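Local coordinates for protein phosphonomutase (Burkholderia cenocepacia J2315, PDB 4MG4) that belongs to the phosphoenolpyruvate phosphomutase family and folds as an eight-stranded TIM barrel, found here in an assembly of two chains, at residues A[38-41]-A[42-45]; A[71-74]-A[75-78]. All coordinates share one frame; numbering follows the deposited sequence.

Contact 1 (A[38-41]-A[42-45]); sequences SARV and VADA
Val42 sends its N-H back to Ser38 O, a bond of 2.9 Å, and its CG2 lies 3.3 Å from the same oxygen. Beyond that turn the valine packs on Val33 and Leu50 of the barrel strands and on Val257 of the second subunit. Next comes Ala43, whose N bonds to Ala39 O while its CB lies 3.8 Å from Arg40 NH1. This is the last part of helix 36-44, the connection between strands 28-33 and 50-52 in a beta-alpha-beta unit of the TIM barrel.

Asp44 is gripped by Arg40 twice, through backbone and side chain. Its N-H goes to Arg40 O at 2.8 Å, and Arg40 NH1 forms a salt bridge with Asp44 OD1, also 2.8 Å. The bend at chi2 (36°) brings Arg40 CD to 3.1 Å from Asp44 OD2, and a further bend at chi3 turns the guanidinium back toward the carboxylate. Guanidinium and carboxylate planes are 29° apart, and NH1 reaches OD1 from above the carboxylate plane with a bent N-H angle of 141°. Arg40 NH2 has a weak bond to Ala84 O. Ala45, just past the helix, still gives its N-H to Val41 O at 3.0 Å.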
loop_
_atom_site.group_PDB
_atom_site.type_symbol
_atom_site.label_atom_id
_atom_site.label_comp_id
_atom_site.label_asym_id
_atom_site.label_seq_id
_atom_site.Cartn_x
_atom_site.Cartn_y
_atom_site.Cartn_z
ATOM N N SER A 38 -0.341 0.124 -6.708
ATOM C CA SER A 38 -0.616 1.528 -7.006
ATOM C C SER A 38 0.080 1.949 -8.313
ATOM O O SER A 38 -0.466 2.731 -9.116
ATOM C CB SER A 38 -0.276 2.448 -5.829
ATOM O OG SER A 38 1.056 2.316 -5.318
ATOM N N ALA A 39 1.268 1.404 -8.535
ATOM C CA ALA A 39 1.977 1.649 -9.801
ATOM C C ALA A 39 1.177 1.189 -10.998
ATOM O O ALA A 39 1.035 1.917 -11.995
ATOM C CB ALA A 39 3.329 0.962 -9.791
ATOM N N ARG A 40 0.690 -0.051 -10.920
ATOM C CA ARG A 40 -0.149 -0.614 -11.976
ATOM C C ARG A 40 -1.422 0.177 -12.222
ATOM O O ARG A 40 -1.782 0.476 -13.393
ATOM C CB ARG A 40 -0.469 -2.072 -11.667
ATOM C CG ARG A 40 -1.349 -2.781 -12.695
ATOM C CD ARG A 40 -1.103 -2.376 -14.146
ATOM N NE ARG A 40 0.119 -2.915 -14.727
ATOM C CZ ARG A 40 0.660 -2.499 -15.878
ATOM N NH1 ARG A 40 0.099 -1.511 -16.586
ATOM N NH2 ARG A 40 1.775 -3.069 -16.328
ATOM N N VAL A 41 -2.097 0.573 -11.152
ATOM C CA VAL A 41 -3.311 1.415 -11.283
ATOM C C VAL A 41 -3.038 2.753 -11.959
ATOM O O VAL A 41 -3.787 3.182 -12.864
ATOM C CB VAL A 41 -3.962 1.637 -9.922
ATOM C CG1 VAL A 41 -4.978 2.782 -9.950
ATOM C CG2 VAL A 41 -4.574 0.342 -9.424
ATOM N N VAL A 42 -1.950 3.411 -11.560
ATOM C CA VAL A 42 -1.598 4.708 -12.153
ATOM C C VAL A 42 -1.204 4.546 -13.638
ATOM O O VAL A 42 -1.588 5.395 -14.469
ATOM C CB VAL A 42 -0.545 5.444 -11.312
ATOM C CG1 VAL A 42 -0.043 6.690 -12.027
ATOM C CG2 VAL A 42 -1.148 5.830 -9.960
ATOM N N ALA A 43 -0.410 3.534 -13.955
ATOM C CA ALA A 43 -0.046 3.248 -15.367
ATOM C C ALA A 43 -1.312 2.932 -16.196
ATOM O O ALA A 43 -1.492 3.451 -17.312
ATOM C CB ALA A 43 0.886 2.083 -15.455
ATOM N N ASP A 44 -2.199 2.106 -15.646
ATOM C CA ASP A 44 -3.431 1.792 -16.390
ATOM C C ASP A 44 -4.347 2.975 -16.607
ATOM O O ASP A 44 -5.122 2.983 -17.582
ATOM C CB ASP A 44 -4.207 0.656 -15.716
ATOM C CG ASP A 44 -3.555 -0.702 -15.891
ATOM O OD1 ASP A 44 -2.639 -0.890 -16.706
ATOM O OD2 ASP A 44 -3.972 -1.642 -15.185
ATOM N N ALA A 45 -4.279 3.970 -15.740
ATOM C CA ALA A 45 -5.045 5.192 -15.862
ATOM C C ALA A 45 -4.451 6.227 -16.842
ATOM O O ALA A 45 -5.009 7.310 -17.005
ATOM C CB ALA A 45 -5.205 5.806 -14.505
#

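Contact 2 (A[71-74]-A[75-78]); sequences RALM and MEVL
Helix 71-84, which precedes strand 89-92 of the TIM barrel, begins with two turns held by four backbone bonds, each from a residue to the one four places earlier. Met75 N meets Arg71 O at 2.9 Å, Glu76 N meets Ala72 O, Val77 N meets Leu73 O, and Leu78 N meets Met74 O at 2.9 Å with an almost straight N-H angle of 172°.

Met75 CG stands beside its own backbone N (chi1 -61°), which sets it back over the preceding turn, 3.2 Å from Arg71 O. The chain then bends at chi2, and the methionine runs across the arginine at a slant, Met75 CE touching Arg71 CG at 4.0 Å. The guanidinium is engaged in a salt bridge from NH1 to Glu106 and a hydrogen bond from NH2 to Thr107, both on helix 101-113. On another face Leu73 CD1 approaches Glu76 OE1 at 3.7 Å; Leu73 also packs on Arg80 of the second subunit. Val77 CG2 leans on the carbonyl that its own N-H uses, 3.4 Å from Leu73 O. Met74 and Val77 both reach Val57 of helix 54-60, and Leu78 reaches Val89 and Val91 of the strand.

Between the two segments polar bonding is confined to the backbone, and the side chains add only van der Waals contact, with the charge of Arg71 directed to the neighbouring helix.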
loop_
_atom_site.group_PDB
_atom_site.type_symbol
_atom_site.label_atom_id
_atom_site.label_comp_id
_atom_site.label_asym_id
_atom_site.label_seq_id
_atom_site.Cartn_x
_atom_site.Cartn_y
_atom_site.Cartn_z
ATOM N N ARG A 71 17.291 2.412 3.818
ATOM C CA ARG A 71 17.499 2.524 2.375
ATOM C C ARG A 71 17.182 1.209 1.659
ATOM O O ARG A 71 16.581 1.212 0.609
ATOM C CB ARG A 71 18.919 2.911 2.078
ATOM C CG ARG A 71 19.148 3.230 0.626
ATOM C CD ARG A 71 20.562 3.699 0.304
ATOM N NE ARG A 71 21.518 2.612 0.413
ATOM C CZ ARG A 71 22.824 2.759 0.409
ATOM N NH1 ARG A 71 23.599 1.666 0.508
ATOM N NH2 ARG A 71 23.392 3.940 0.289
ATOM N N ALA A 72 17.621 0.088 2.222
ATOM C CA ALA A 72 17.431 -1.215 1.554
ATOM C C ALA A 72 15.957 -1.574 1.365
ATOM O O ALA A 72 15.553 -2.110 0.354
ATOM C CB ALA A 72 18.168 -2.296 2.340
ATOM N N LEU A 73 15.154 -1.239 2.358
ATOM C CA LEU A 73 13.716 -1.418 2.286
ATOM C C LEU A 73 13.129 -0.493 1.213
ATOM O O LEU A 73 12.307 -0.985 0.422
ATOM C CB LEU A 73 13.053 -1.237 3.665
ATOM C CG LEU A 73 11.636 -1.762 3.888
ATOM C CD1 LEU A 73 11.367 -3.123 3.262
ATOM C CD2 LEU A 73 11.443 -1.828 5.404
ATOM N N MET A 74 13.552 0.782 1.121
ATOM C CA MET A 74 13.122 1.671 0.012
ATOM C C MET A 74 13.501 1.071 -1.326
ATOM O O MET A 74 12.684 1.097 -2.249
ATOM C CB MET A 74 13.661 3.116 0.072
ATOM C CG MET A 74 13.309 3.958 -1.236
ATOM S SD MET A 74 11.559 4.465 -0.906
ATOM C CE MET A 74 11.678 5.578 0.474
ATOM N N MET A 75 14.716 0.496 -1.425
ATOM C CA MET A 75 15.141 -0.047 -2.698
ATOM C C MET A 75 14.323 -1.264 -3.074
ATOM O O MET A 75 14.052 -1.487 -4.248
ATOM C CB MET A 75 16.646 -0.356 -2.688
ATOM C CG MET A 75 17.538 0.862 -2.456
ATOM S SD MET A 75 17.534 1.909 -3.950
ATOM C CE MET A 75 18.382 3.331 -3.288
ATOM N N GLU A 76 13.908 -2.049 -2.082
ATOM C CA GLU A 76 13.097 -3.224 -2.357
ATOM C C GLU A 76 11.748 -2.786 -2.899
ATOM O O GLU A 76 11.248 -3.329 -3.896
ATOM C CB GLU A 76 12.927 -4.049 -1.070
ATOM C CG GLU A 76 12.042 -5.264 -1.260
ATOM C CD GLU A 76 11.686 -5.944 0.065
ATOM O OE1 GLU A 76 12.495 -5.888 1.048
ATOM O OE2 GLU A 76 10.575 -6.542 0.116
ATOM N N VAL A 77 11.171 -1.759 -2.270
ATOM C CA VAL A 77 9.907 -1.187 -2.723
ATOM C C VAL A 77 10.036 -0.677 -4.152
ATOM O O VAL A 77 9.202 -0.963 -5.016
ATOM C CB VAL A 77 9.452 -0.062 -1.777
ATOM C CG1 VAL A 77 8.257 0.669 -2.393
ATOM C CG2 VAL A 77 9.077 -0.649 -0.421
ATOM N N LEU A 78 11.094 0.098 -4.395
ATOM C CA LEU A 78 11.417 0.574 -5.734
ATOM C C LEU A 78 11.488 -0.517 -6.775
ATOM O O LEU A 78 10.924 -0.385 -7.827
ATOM C CB LEU A 78 12.725 1.371 -5.718
ATOM C CG LEU A 78 13.223 1.907 -7.049
ATOM C CD1 LEU A 78 12.174 2.841 -7.642
ATOM C CD2 LEU A 78 14.551 2.639 -6.882
#

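Contacts 1 and 2 lie on separate helices of one barrel, 36-44 and 71-84, and come in series along the chain. Their centres are about 19 Å apart and their nearest atoms about 8 Å, so they do not touch. Strand 50-52 and helix 54-60 come between them in sequence, the strand backing contact 1 and the helix contact 2. A polar link between the two helices is the weak hydrogen bond of Arg40 to Ala84, a residue on helix 71-84 but beyond contact 2. Both contacts also meet the second subunit, 38-45 through four residues and 71-78 through Leu73.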